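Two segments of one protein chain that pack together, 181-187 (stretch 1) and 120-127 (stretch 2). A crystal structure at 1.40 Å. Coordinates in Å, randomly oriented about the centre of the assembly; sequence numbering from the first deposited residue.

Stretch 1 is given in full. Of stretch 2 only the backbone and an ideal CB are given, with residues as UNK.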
ATOM      1  N   ASN A 181     -15.518  -0.921  -8.885  1.00 48.72           N
ATOM      2  CA  ASN A 181     -15.088  -1.854  -9.951  1.00 40.91           C
ATOM      3  C   ASN A 181     -14.809  -1.021 -11.200  1.00 53.72           C
ATOM      4  O   ASN A 181     -15.758  -0.458 -11.810  1.00 51.01           O
ATOM      5  CB  ASN A 181     -16.157  -2.904 -10.215  1.00 49.70           C
ATOM      6  CG  ASN A 181     -15.643  -4.063 -11.034  1.00 52.71           C
ATOM      7  OD1 ASN A 181     -15.359  -3.916 -12.221  1.00 64.68           O
ATOM      8  ND2 ASN A 181     -15.536  -5.221 -10.409  1.00 74.44           N
ATOM      9  N   LEU A 182     -13.525  -0.938 -11.555  1.00 34.81           N
ATOM     10  CA  LEU A 182     -13.069  -0.059 -12.646  1.00 35.68           C
ATOM     11  C   LEU A 182     -12.637  -0.920 -13.821  1.00 40.65           C
ATOM     12  O   LEU A 182     -12.203  -2.072 -13.635  1.00 41.62           O
ATOM     13  CB  LEU A 182     -11.877   0.774 -12.176  1.00 39.02           C
ATOM     14  CG  LEU A 182     -12.146   1.713 -11.004  1.00 39.11           C
ATOM     15  CD1 LEU A 182     -10.893   2.526 -10.666  1.00 37.60           C
ATOM     16  CD2 LEU A 182     -13.355   2.586 -11.316  1.00 41.17           C
ATOM     17  N   GLU A 183     -12.753  -0.331 -14.998  1.00 40.80           N
ATOM     18  CA  GLU A 183     -12.367  -0.960 -16.264  1.00 42.27           C
ATOM     19  C   GLU A 183     -11.433   0.010 -16.963  1.00 40.20           C
ATOM     20  O   GLU A 183     -11.839   1.160 -17.210  1.00 45.63           O
ATOM     21  CB  GLU A 183     -13.612  -1.233 -17.083  1.00 55.66           C
ATOM     22  CG  GLU A 183     -13.344  -1.560 -18.531  1.00 80.05           C
ATOM     23  CD  GLU A 183     -14.620  -1.785 -19.325  1.00 92.50           C
ATOM     24  OE1 GLU A 183     -15.536  -2.463 -18.801  1.00 68.33           O
ATOM     25  OE2 GLU A 183     -14.705  -1.259 -20.451  1.00114.31           O
ATOM     26  N   VAL A 184     -10.219  -0.448 -17.253  1.00 45.69           N
ATOM     27  CA  VAL A 184      -9.186   0.402 -17.889  1.00 46.03           C
ATOM     28  C   VAL A 184      -8.691  -0.314 -19.144  1.00 49.23           C
ATOM     29  O   VAL A 184      -8.587  -1.552 -19.142  1.00 49.41           O
ATOM     30  CB  VAL A 184      -8.058   0.713 -16.887  1.00 40.00           C
ATOM     31  CG1 VAL A 184      -7.240  -0.522 -16.540  1.00 44.89           C
ATOM     32  CG2 VAL A 184      -7.161   1.819 -17.402  1.00 51.11           C
ATOM     33  N   ASN A 185      -8.401   0.451 -20.186  1.00 48.13           N
ATOM     34  CA  ASN A 185      -7.813  -0.139 -21.412  1.00 50.31           C
ATOM     35  C   ASN A 185      -7.234   0.969 -22.285  1.00 43.87           C
ATOM     36  O   ASN A 185      -7.542   2.155 -22.057  1.00 48.54           O
ATOM     37  CB  ASN A 185      -8.838  -0.973 -22.187  1.00 53.03           C
ATOM     38  CG  ASN A 185     -10.003  -0.153 -22.698  1.00 75.51           C
ATOM     39  OD1 ASN A 185     -10.867   0.264 -21.927  1.00 93.39           O
ATOM     40  ND2 ASN A 185     -10.041   0.070 -24.003  1.00 88.95           N
ATOM     41  N   TYR A 186      -6.417   0.574 -23.255  1.00 53.02           N
ATOM     42  CA  TYR A 186      -5.991   1.477 -24.350  1.00 48.10           C
ATOM     43  C   TYR A 186      -7.131   1.608 -25.360  1.00 52.48           C
ATOM     44  O   TYR A 186      -7.995   0.715 -25.455  1.00 63.23           O
ATOM     45  CB  TYR A 186      -4.740   0.948 -25.044  1.00 52.85           C
ATOM     46  CG  TYR A 186      -3.568   0.720 -24.127  1.00 49.86           C
ATOM     47  CD1 TYR A 186      -2.965   1.773 -23.456  1.00 55.40           C
ATOM     48  CD2 TYR A 186      -3.046  -0.551 -23.947  1.00 56.99           C
ATOM     49  CE1 TYR A 186      -1.884   1.562 -22.617  1.00 50.96           C
ATOM     50  CE2 TYR A 186      -1.958  -0.776 -23.120  1.00 51.29           C
ATOM     51  CZ  TYR A 186      -1.377   0.284 -22.451  1.00 46.57           C
ATOM     52  OH  TYR A 186      -0.308   0.057 -21.630  1.00 48.97           O
ATOM     53  N   LYS A 187      -7.104   2.676 -26.144  1.00 59.55           N
ATOM     54  CA  LYS A 187      -8.184   2.938 -27.128  1.00 73.24           C
ATOM     55  C   LYS A 187      -8.054   2.006 -28.337  1.00 69.01           C
ATOM     56  O   LYS A 187      -9.070   1.819 -29.018  1.00 91.43           O
ATOM     57  CB  LYS A 187      -8.192   4.413 -27.513  1.00 73.37           C
ATOM     58  CG  LYS A 187      -8.563   5.317 -26.350  1.00 73.14           C
ATOM     59  CD  LYS A 187      -8.334   6.778 -26.619  1.00 77.91           C
ATOM     60  CE  LYS A 187      -8.369   7.593 -25.346  1.00 67.88           C
ATOM     61  NZ  LYS A 187      -8.020   9.011 -25.595  1.00 81.56           N
ATOM     62  N   UNK A 120       0.329   6.844 -13.928  1.00 25.58           N
ATOM     63  CA  UNK A 120      -0.257   5.905 -12.948  1.00 26.88           C
ATOM     64  C   UNK A 120      -1.039   4.799 -13.652  1.00 26.78           C
ATOM     65  O   UNK A 120      -0.844   3.609 -13.337  1.00 25.11           O
ATOM     66  CB  UNK A 120      -1.173   6.647 -11.973  1.00 26.88           C
ATOM     67  N   UNK A 121      -1.973   5.159 -14.543  1.00 25.28           N
ATOM     68  CA  UNK A 121      -2.783   4.115 -15.190  1.00 26.75           C
ATOM     69  C   UNK A 121      -1.936   3.254 -16.111  1.00 24.29           C
ATOM     70  O   UNK A 121      -2.239   2.055 -16.216  1.00 27.55           O
ATOM     71  CB  UNK A 121      -3.935   4.740 -15.980  1.00 26.75           C
ATOM     72  N   UNK A 122      -0.907   3.840 -16.743  1.00 28.90           N
ATOM     73  CA  UNK A 122       0.007   3.042 -17.586  1.00 31.10           C
ATOM     74  C   UNK A 122       0.700   2.011 -16.689  1.00 26.99           C
ATOM     75  O   UNK A 122       0.804   0.843 -17.099  1.00 26.16           O
ATOM     76  CB  UNK A 122       1.033   3.928 -18.294  1.00 31.10           C
ATOM     77  N   UNK A 123       1.109   2.419 -15.491  1.00 24.19           N
ATOM     78  CA  UNK A 123       1.737   1.474 -14.529  1.00 24.34           C
ATOM     79  C   UNK A 123       0.737   0.362 -14.167  1.00 21.98           C
ATOM     80  O   UNK A 123       1.096  -0.818 -14.133  1.00 22.95           O
ATOM     81  CB  UNK A 123       2.194   2.206 -13.265  1.00 24.34           C
ATOM     82  N   UNK A 124      -0.522   0.724 -13.893  1.00 25.42           N
ATOM     83  CA  UNK A 124      -1.564  -0.280 -13.527  1.00 25.95           C
ATOM     84  C   UNK A 124      -1.676  -1.318 -14.646  1.00 23.53           C
ATOM     85  O   UNK A 124      -1.734  -2.525 -14.353  1.00 27.28           O
ATOM     86  CB  UNK A 124      -2.919   0.389 -13.288  1.00 25.95           C
ATOM     87  N   UNK A 125      -1.753  -0.859 -15.890  1.00 28.74           N
ATOM     88  CA  UNK A 125      -1.906  -1.797 -17.034  1.00 27.05           C
ATOM     89  C   UNK A 125      -0.630  -2.626 -17.188  1.00 24.82           C
ATOM     90  O   UNK A 125      -0.734  -3.863 -17.291  1.00 28.68           O
ATOM     91  CB  UNK A 125      -2.205  -1.041 -18.330  1.00 27.05           C
ATOM     92  N   UNK A 126       0.536  -1.974 -17.211  1.00 27.27           N
ATOM     93  CA  UNK A 126       1.810  -2.683 -17.490  1.00 24.01           C
ATOM     94  C   UNK A 126       2.096  -3.722 -16.407  1.00 23.87           C
ATOM     95  O   UNK A 126       2.613  -4.791 -16.744  1.00 26.66           O
ATOM     96  CB  UNK A 126       2.973  -1.693 -17.579  1.00 24.01           C
ATOM     97  N   UNK A 127       1.750  -3.430 -15.154  1.00 23.78           N
ATOM     98  CA  UNK A 127       2.009  -4.348 -14.014  1.00 24.11           C
ATOM     99  C   UNK A 127       0.789  -5.241 -13.741  1.00 24.73           C
ATOM    100  O   UNK A 127       0.859  -6.082 -12.852  1.00 25.83           O
ATOM    101  CB  UNK A 127       2.361  -3.553 -12.755  1.00 24.11           C
TER

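The helix of stretch 2 crosses the strand of stretch 1 almost at a right angle, 92° between their directions, with the axes 9.2 Å apart at closest approach. Leu182 and Val184 of the strand point toward the helix, and the ring of Tyr186 carries its hydroxyl up to it.

At position 120 the ideal CB has nothing of stretch 1 within 5.5 Å, leaving the choice open; Phe120 makes no contact here.

Position 121 points toward the strand, its ideal CB 4.6 Å from Val184 CG2. Val184 and Leu182 offer only hydrocarbon, and the distance to Leu182 is too long for a short side chain to cover. A long aliphatic or large aromatic group would suit. The residue is Trp121. Its indole spans both neighbours: Trp121 CE3 lies 4.0 Å from Val184 CG2, and Trp121 CH2 lies 3.8 Å from Leu182 CD1.

Position 122 points sideways, with Tyr186 OH 5.3 Å from its ideal CB. A phenol hydroxyl at that range invites a polar side chain of moderate length, so Glu or Gln would suit, with Asp or Asn likely too short. Glu122 is found. Its chi2 in the p well helps bend the chain back to the strand, and Tyr186 OH donates a hydrogen bond to Glu122 OE2 at 2.7 Å.

Position 123 is out of reach of stretch 1; it is Met123.

At position 124 CA-to-CB points toward the strand, but the nearest atom, Val184 CG1, is 5.5 Å from the ideal CB. A small or medium apolar residue would fit without demanding close contact. Val124 comes no nearer than 4.7 Å, from Val124 CG1 to Val184 CG1.

At position 125 CA-to-CB points toward the strand, the ideal CB 4.0 Å from Tyr186 OH and 5.4 Å from Val184 CG1. The space between valine and tyrosine favours an aliphatic side chain; Leu, Ile, Met or Val are all plausible. Ile125 (m, t) sends CD1 over one face of the Tyr186 ring, a CH-pi contact with Ile125 CD1 4.3 Å from the ring centroid. The same methyl meets Val184, with Ile125 CD1 to Val184 CG2 at 3.9 Å, while Ile125 CG2 packs 3.8 Å from Tyr186 CZ.

Position 126 points sideways, its ideal CB 5.5 Å from Tyr186 OH, and polar residues would be natural there. Gln126 only brushes the tyrosine, but Gln126 NE2 donates to Glu122 OE2 at 2.8 Å, so that carboxylate oxygen accepts from both residues.

Position 127, beyond stretch 1, is Gln127.

Stretch 2, residues 120-127: FWEMVIQQ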
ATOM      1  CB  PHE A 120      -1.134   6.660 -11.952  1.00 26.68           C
ATOM      2  CG  PHE A 120      -1.846   5.756 -10.984  1.00 25.36           C
ATOM      3  CD1 PHE A 120      -1.223   5.331  -9.817  1.00 28.42           C
ATOM      4  CD2 PHE A 120      -3.147   5.334 -11.247  1.00 31.25           C
ATOM      5  CE1 PHE A 120      -1.885   4.487  -8.942  1.00 27.72           C
ATOM      6  CE2 PHE A 120      -3.795   4.480 -10.370  1.00 29.48           C
ATOM      7  CZ  PHE A 120      -3.186   4.078  -9.205  1.00 27.30           C
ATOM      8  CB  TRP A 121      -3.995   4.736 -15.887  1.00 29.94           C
ATOM      9  CG  TRP A 121      -5.029   5.154 -14.891  1.00 28.83           C
ATOM     10  CD1 TRP A 121      -5.446   6.423 -14.613  1.00 30.08           C
ATOM     11  CD2 TRP A 121      -5.769   4.280 -14.031  1.00 28.62           C
ATOM     12  NE1 TRP A 121      -6.417   6.400 -13.641  1.00 29.73           N
ATOM     13  CE2 TRP A 121      -6.636   5.100 -13.268  1.00 30.27           C
ATOM     14  CE3 TRP A 121      -5.788   2.891 -13.838  1.00 31.03           C
ATOM     15  CZ2 TRP A 121      -7.505   4.559 -12.320  1.00 30.80           C
ATOM     16  CZ3 TRP A 121      -6.650   2.360 -12.900  1.00 31.74           C
ATOM     17  CH2 TRP A 121      -7.483   3.191 -12.145  1.00 32.27           C
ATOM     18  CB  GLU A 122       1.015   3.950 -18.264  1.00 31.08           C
ATOM     19  CG  GLU A 122       1.912   3.199 -19.212  1.00 33.89           C
ATOM     20  CD  GLU A 122       1.286   2.782 -20.525  1.00 38.62           C
ATOM     21  OE1 GLU A 122       0.388   3.473 -20.979  1.00 45.80           O
ATOM     22  OE2 GLU A 122       1.757   1.790 -21.125  1.00 47.25           O
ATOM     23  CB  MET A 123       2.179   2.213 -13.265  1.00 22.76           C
ATOM     24  CG  MET A 123       2.761   1.286 -12.231  1.00 22.77           C
ATOM     25  SD  MET A 123       3.382   2.172 -10.770  0.96 21.41           S
ATOM     26  CE  MET A 123       1.831   2.733 -10.038  1.00 27.48           C
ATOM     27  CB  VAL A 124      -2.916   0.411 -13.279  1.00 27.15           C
ATOM     28  CG1 VAL A 124      -4.033  -0.603 -13.155  1.00 31.89           C
ATOM     29  CG2 VAL A 124      -2.859   1.321 -12.071  1.00 31.51           C
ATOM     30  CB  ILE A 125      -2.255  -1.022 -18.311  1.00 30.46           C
ATOM     31  CG1 ILE A 125      -3.610  -0.328 -18.153  1.00 35.78           C
ATOM     32  CG2 ILE A 125      -2.215  -1.948 -19.519  1.00 33.54           C
ATOM     33  CD1 ILE A 125      -3.939   0.619 -19.293  1.00 37.75           C
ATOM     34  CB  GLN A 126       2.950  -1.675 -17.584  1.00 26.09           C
ATOM     35  CG  GLN A 126       2.915  -0.822 -18.851  1.00 28.50           C
ATOM     36  CD  GLN A 126       4.167   0.004 -19.021  1.00 27.16           C
ATOM     37  OE1 GLN A 126       5.098  -0.087 -18.213  1.00 27.55           O
ATOM     38  NE2 GLN A 126       4.187   0.811 -20.071  1.00 30.62           N
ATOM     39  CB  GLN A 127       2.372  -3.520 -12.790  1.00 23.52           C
ATOM     40  CG  GLN A 127       3.643  -2.684 -12.946  1.00 22.58           C
ATOM     41  CD  GLN A 127       4.848  -3.515 -13.294  1.00 21.23           C
ATOM     42  OE1 GLN A 127       4.951  -4.667 -12.874  1.00 25.28           O
ATOM     43  NE2 GLN A 127       5.753  -2.924 -14.075  1.00 23.37           N
TER
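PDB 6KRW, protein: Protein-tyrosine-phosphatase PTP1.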